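Matching sites in Dye type peroxidase A from Streptomyces lividans, a protein that is a haem peroxidase of the dye-decolourising family, probably using hydrogen peroxide to oxidise dyes and similar substrates (PDB 5MJH (chain A, 1.45 Å), residues Ser80-Thr85 and Val128-Asp133), and in its relative DyP-type peroxidase from Thermobifida cellulosilytica (PDB 4GS1 (chain B, 1.70 Å), residues Ala103-Thr108 and Leu151-Glu156). Structure 2 is superposed on structure 1 by the backbone atoms of these residues (RMSD 0.32 Å); each is numbered along its deposited sequence.

Structure 1 (5MJH); sequences SSLTVT and VQIGAD.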
loop_
_atom_site.group_PDB
_atom_site.type_symbol
_atom_site.label_atom_id
_atom_site.label_comp_id
_atom_site.label_asym_id
_atom_site.label_seq_id
_atom_site.Cartn_x
_atom_site.Cartn_y
_atom_site.Cartn_z
ATOM N N SER A 80 -11.345 -10.962 -4.708
ATOM C CA SER A 80 -10.087 -10.799 -3.970
ATOM C C SER A 80 -10.381 -10.559 -2.472
ATOM O O SER A 80 -9.674 -9.803 -1.782
ATOM C CB SER A 80 -9.272 -9.671 -4.581
ATOM O OG SER A 80 -9.016 -9.878 -5.958
ATOM N N SER A 81 -11.430 -11.219 -1.950
ATOM C CA SER A 81 -11.798 -11.161 -0.548
ATOM C C SER A 81 -12.111 -9.752 -0.082
ATOM O O SER A 81 -11.965 -9.395 1.093
ATOM C CB SER A 81 -10.702 -11.798 0.377
ATOM O OG SER A 81 -10.581 -13.186 0.158
ATOM N N LEU A 82 -12.589 -8.943 -0.994
ATOM C CA LEU A 82 -13.071 -7.609 -0.650
ATOM C C LEU A 82 -14.129 -7.638 0.442
ATOM O O LEU A 82 -15.099 -8.408 0.350
ATOM C CB LEU A 82 -13.636 -6.911 -1.871
ATOM C CG LEU A 82 -14.195 -5.496 -1.623
ATOM C CD1 LEU A 82 -13.122 -4.474 -1.304
ATOM C CD2 LEU A 82 -15.004 -5.058 -2.844
ATOM N N THR A 83 -13.982 -6.773 1.454
ATOM C CA THR A 83 -15.047 -6.503 2.389
ATOM C C THR A 83 -15.207 -5.027 2.594
ATOM O O THR A 83 -14.241 -4.279 2.490
ATOM C CB THR A 83 -14.887 -7.162 3.761
ATOM O OG1 THR A 83 -13.697 -6.682 4.402
ATOM C CG2 THR A 83 -14.719 -8.666 3.640
ATOM N N VAL A 84 -16.447 -4.627 2.863
ATOM C CA VAL A 84 -16.803 -3.249 3.149
ATOM C C VAL A 84 -17.677 -3.253 4.402
ATOM O O VAL A 84 -18.692 -3.953 4.431
ATOM C CB VAL A 84 -17.543 -2.577 1.963
ATOM C CG1 VAL A 84 -17.755 -1.093 2.239
ATOM C CG2 VAL A 84 -16.815 -2.751 0.671
ATOM N N THR A 85 -17.366 -2.383 5.361
ATOM C CA THR A 85 -17.949 -2.385 6.697
ATOM C C THR A 85 -18.273 -0.948 7.078
ATOM O O THR A 85 -17.457 -0.087 6.834
ATOM C CB THR A 85 -16.968 -2.924 7.788
ATOM O OG1 THR A 85 -16.326 -4.112 7.320
ATOM C CG2 THR A 85 -17.708 -3.158 9.107
ATOM N N VAL A 128 -16.059 3.958 7.219
ATOM C CA VAL A 128 -16.069 2.838 6.308
ATOM C C VAL A 128 -14.699 2.156 6.301
ATOM O O VAL A 128 -13.616 2.814 6.223
ATOM C CB VAL A 128 -16.411 3.269 4.831
ATOM C CG1 VAL A 128 -16.641 2.063 3.967
ATOM C CG2 VAL A 128 -17.615 4.209 4.816
ATOM N N GLN A 129 -14.737 0.824 6.392
ATOM C CA GLN A 129 -13.520 0.013 6.381
ATOM C C GLN A 129 -13.547 -0.817 5.103
ATOM O O GLN A 129 -14.443 -1.619 4.883
ATOM C CB GLN A 129 -13.441 -0.916 7.608
ATOM C CG GLN A 129 -12.297 -1.916 7.546
ATOM C CD GLN A 129 -12.333 -2.914 8.705
ATOM O OE1 GLN A 129 -13.276 -3.736 8.801
ATOM N NE2 GLN A 129 -11.360 -2.844 9.588
ATOM N N ILE A 130 -12.536 -0.675 4.262
ATOM C CA ILE A 130 -12.423 -1.416 3.047
ATOM C C ILE A 130 -11.180 -2.256 3.135
ATOM O O ILE A 130 -10.173 -1.764 3.580
ATOM C CB ILE A 130 -12.322 -0.434 1.871
ATOM C CG1 ILE A 130 -13.688 0.202 1.692
ATOM C CG2 ILE A 130 -11.942 -1.140 0.588
ATOM C CD1 ILE A 130 -13.652 1.384 0.795
ATOM N N GLY A 131 -11.252 -3.533 2.778
ATOM C CA GLY A 131 -10.045 -4.380 2.727
ATOM C C GLY A 131 -10.167 -5.390 1.635
ATOM O O GLY A 131 -11.273 -5.815 1.266
ATOM N N ALA A 132 -9.047 -5.783 1.097
ATOM C CA ALA A 132 -8.975 -6.754 0.035
ATOM C C ALA A 132 -7.553 -7.251 -0.119
ATOM O O ALA A 132 -6.628 -6.666 0.402
ATOM C CB ALA A 132 -9.436 -6.154 -1.283
ATOM N N ASP A 133 -7.388 -8.364 -0.832
ATOM C CA ASP A 133 -6.068 -8.892 -1.099
ATOM C C ASP A 133 -5.481 -8.399 -2.416
ATOM O O ASP A 133 -4.376 -8.750 -2.731
ATOM C CB ASP A 133 -6.131 -10.414 -1.064
ATOM C CG ASP A 133 -6.301 -10.953 0.347
ATOM O OD1 ASP A 133 -5.671 -10.385 1.276
ATOM O OD2 ASP A 133 -6.988 -11.999 0.513
HETATM O O HOH W 1 -8.070 -13.592 -1.179
HETATM O O HOH W 2 -14.181 -4.309 5.633
#
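Two neighbouring antiparallel strands in the ferredoxin-like N-terminal half of the peroxidase, 83-89 and 126-132, meet here, with Thr-83 opposite Gly-131 as a hydrogen-bonded pair: Thr-83 N reaches Gly-131 O at 2.9 Å. Beyond the strand end, Asp-133 N gives a nearly straight bond (177°) to Ser-80 O, and Asp-133 CB touches Ser-80 O at 3.7 Å; Ser-80 OG itself turns to Gly-78. With CG beside its own backbone N (chi1 -72°), the carboxylate of Asp-133 stands near Ser-81; water 1 bridges Asp-133 OD2 to Ser-81 OG, while OD1 takes the backbone N-H of Ala-28. On the face of Thr-83 and Thr-85, water 2 is hydrogen-bonded to Thr-83 OG1 (2.7 Å) and donates to Thr-85 OG1 and Gln-129 O. Gln-27 NE2 also bonds Thr-83 OG1, and Thr-85 OG1 bonds the carbonyl of Pro-20. Thr-83 OG1 passes Gly-131 O at 4.1 Å. The other face is apolar and covered by helices 43-61 and 135-149: Leu-82 CD1 lies alongside Ile-130 CG2 (4.0 Å), and Val-84 CG1 meets Val-128 CG1 at 3.8 Å.

Structure 2 (4GS1); sequences ASLMVT and LQVGAE.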
loop_
_atom_site.group_PDB
_atom_site.type_symbol
_atom_site.label_atom_id
_atom_site.label_comp_id
_atom_site.label_asym_id
_atom_site.label_seq_id
_atom_site.Cartn_x
_atom_site.Cartn_y
_atom_site.Cartn_z
ATOM N N ALA B 103 -10.615 -11.242 -4.706
ATOM C CA ALA B 103 -9.643 -10.788 -3.704
ATOM C C ALA B 103 -10.238 -10.464 -2.332
ATOM O O ALA B 103 -9.773 -9.538 -1.655
ATOM C CB ALA B 103 -8.861 -9.580 -4.240
ATOM N N SER B 104 -11.244 -11.237 -1.920
ATOM C CA SER B 104 -11.792 -11.143 -0.561
ATOM C C SER B 104 -12.290 -9.745 -0.203
ATOM O O SER B 104 -12.197 -9.333 0.960
ATOM C CB SER B 104 -10.752 -11.589 0.477
ATOM O OG SER B 104 -10.437 -12.969 0.321
ATOM N N LEU B 105 -12.812 -9.023 -1.193
ATOM C CA LEU B 105 -13.245 -7.635 -0.983
ATOM C C LEU B 105 -14.354 -7.560 0.054
ATOM O O LEU B 105 -15.352 -8.267 -0.047
ATOM C CB LEU B 105 -13.712 -7.017 -2.304
ATOM C CG LEU B 105 -14.302 -5.612 -2.233
ATOM C CD1 LEU B 105 -13.265 -4.646 -1.663
ATOM C CD2 LEU B 105 -14.743 -5.167 -3.629
ATOM N N MET B 106 -14.167 -6.710 1.060
ATOM C CA MET B 106 -15.137 -6.583 2.139
ATOM C C MET B 106 -15.280 -5.138 2.591
ATOM O O MET B 106 -14.295 -4.390 2.620
ATOM C CB MET B 106 -14.742 -7.478 3.325
ATOM C CG MET B 106 -13.282 -7.332 3.770
ATOM S SD MET B 106 -12.868 -8.387 5.197
ATOM C CE MET B 106 -13.013 -10.025 4.499
ATOM N N VAL B 107 -16.508 -4.761 2.946
ATOM C CA VAL B 107 -16.846 -3.395 3.352
ATOM C C VAL B 107 -17.532 -3.398 4.721
ATOM O O VAL B 107 -18.509 -4.129 4.928
ATOM C CB VAL B 107 -17.788 -2.714 2.314
ATOM C CG1 VAL B 107 -18.081 -1.273 2.724
ATOM C CG2 VAL B 107 -17.167 -2.743 0.922
ATOM N N THR B 108 -17.013 -2.589 5.646
ATOM C CA THR B 108 -17.582 -2.413 6.981
ATOM C C THR B 108 -18.079 -0.981 7.141
ATOM O O THR B 108 -17.381 -0.043 6.757
ATOM C CB THR B 108 -16.514 -2.626 8.065
ATOM O OG1 THR B 108 -15.696 -3.752 7.728
ATOM C CG2 THR B 108 -17.164 -2.842 9.439
ATOM N N LEU B 151 -15.934 4.048 6.907
ATOM C CA LEU B 151 -15.878 2.857 6.059
ATOM C C LEU B 151 -14.534 2.163 6.313
ATOM O O LEU B 151 -13.493 2.818 6.363
ATOM C CB LEU B 151 -16.010 3.191 4.570
ATOM C CG LEU B 151 -17.379 3.647 4.065
ATOM C CD1 LEU B 151 -17.293 3.992 2.578
ATOM C CD2 LEU B 151 -18.414 2.553 4.303
ATOM N N GLN B 152 -14.565 0.846 6.510
ATOM C CA GLN B 152 -13.348 0.041 6.457
ATOM C C GLN B 152 -13.493 -0.788 5.192
ATOM O O GLN B 152 -14.446 -1.553 5.056
ATOM C CB GLN B 152 -13.212 -0.880 7.676
ATOM C CG GLN B 152 -11.970 -1.795 7.611
ATOM C CD GLN B 152 -11.907 -2.823 8.726
ATOM O OE1 GLN B 152 -12.899 -3.495 9.043
ATOM N NE2 GLN B 152 -10.738 -2.965 9.314
ATOM N N VAL B 153 -12.568 -0.618 4.254
ATOM C CA VAL B 153 -12.610 -1.376 3.012
ATOM C C VAL B 153 -11.366 -2.246 2.971
ATOM O O VAL B 153 -10.262 -1.760 3.203
ATOM C CB VAL B 153 -12.660 -0.446 1.782
ATOM C CG1 VAL B 153 -13.037 -1.242 0.533
ATOM C CG2 VAL B 153 -13.658 0.696 1.994
ATOM N N GLY B 154 -11.531 -3.538 2.697
ATOM C CA GLY B 154 -10.391 -4.434 2.697
ATOM C C GLY B 154 -10.379 -5.320 1.467
ATOM O O GLY B 154 -11.427 -5.661 0.940
ATOM N N ALA B 155 -9.191 -5.689 1.011
ATOM C CA ALA B 155 -9.062 -6.629 -0.099
ATOM C C ALA B 155 -7.673 -7.216 -0.119
ATOM O O ALA B 155 -6.759 -6.659 0.479
ATOM C CB ALA B 155 -9.367 -5.943 -1.422
ATOM N N GLU B 156 -7.511 -8.338 -0.810
ATOM C CA GLU B 156 -6.209 -8.994 -0.904
ATOM C C GLU B 156 -5.364 -8.369 -2.018
ATOM O O GLU B 156 -4.195 -8.714 -2.184
ATOM C CB GLU B 156 -6.409 -10.501 -1.148
ATOM C CG GLU B 156 -5.139 -11.376 -1.103
ATOM C CD GLU B 156 -4.525 -11.503 0.287
ATOM O OE1 GLU B 156 -5.190 -11.164 1.290
ATOM O OE2 GLU B 156 -3.365 -11.962 0.377
HETATM O O HOH W 3 -13.773 -4.391 5.664
#
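An antiparallel strand pair carries this contact, 106-111 against 149-155, with Met-106 opposite Gly-154 as a hydrogen-bonded pair: Met-106 N reaches Gly-154 O at 2.9 Å. Beyond the strand end, Glu-156 N bonds to Ala-103 O at 165°, and Glu-156 CB touches Ala-103 O at 3.5 Å. In the glutamate CG lies anti to the backbone N (chi1 -173°), which carries the carboxylate to the backbone N-H groups of Ala-49 (on OE1) and Ala-189 (on OE2). Ser-104 OG bonds the carbonyl of Met-28. On the face of Met-106 and Thr-108, water 3 donates to Thr-108 OG1 and to Gln-152 O; Thr-108 OG1 also bonds the carbonyl of Pro-41. Met-106 CG passes Gly-154 O at 3.8 Å; the chain then bends at chi3 and packs on Ala-33, Pro-48 and Arg-320. The other face is apolar and covered by helices 66-90 and 158-172: Leu-105 CD1 lies alongside Val-153 CG1 (4.1 Å), and Val-107 CG1 meets Leu-151 CD2 at 4.2 Å.

Structure 1 against structure 2
The backbone bonds between the two segments are kept: Thr-83(A) N to Gly-131(A) O recurs as Met-106(B) N to Gly-154(B) O, and Asp-133(A) N to Ser-80(A) O as Glu-156(B) N to Ala-103(B) O. Positive phi is shared by Ser-80(A) and Ala-103(B), but OG of Ser-80(A), and with it the bond to Gly-78(A), has no counterpart in the alanine. At the strand end the acids, whose chi1 is -72° in Asp-133(A) and -173° in Glu-156(B), put their carboxylates in different places: OD2 of Asp-133(A) meets a water modelled in that structure and OD1 the N-H of Ala-28(A), while OE1 and OE2 of Glu-156(B) bond the N-H groups of Ala-49(B) and Ala-189(B). The side chain of Ser-81(A) keeps its place in Ser-104(B). The water beside Thr-83(A) occupies the same place in both, although the hydroxyl OG1 of Thr-83(A) gives way to CG of Met-106(B), 1.0 Å apart after superposition; a polar partner of that water thus becomes a methylene. CG2 of Thr-83(A) has no counterpart in Met-106(B), nor SD and CE of Met-106(B) in Thr-83(A). On the apolar face, CG2 of Val-128(A) lies 1.0 Å apart from CG of Leu-151(B); CG1 of the valine has no counterpart, and the leucine adds CD1 and CD2, while touching Val-107(B) as Val-128(A) touches Val-84(A). CG1 of Ile-130(A) falls near CG2 of Val-153(B), 0.6 Å apart, and CG2 of Ile-130(A) near CG1 of Val-153(B), 1.1 Å apart, so both keep a branch against Leu-82(A) and Leu-105(B).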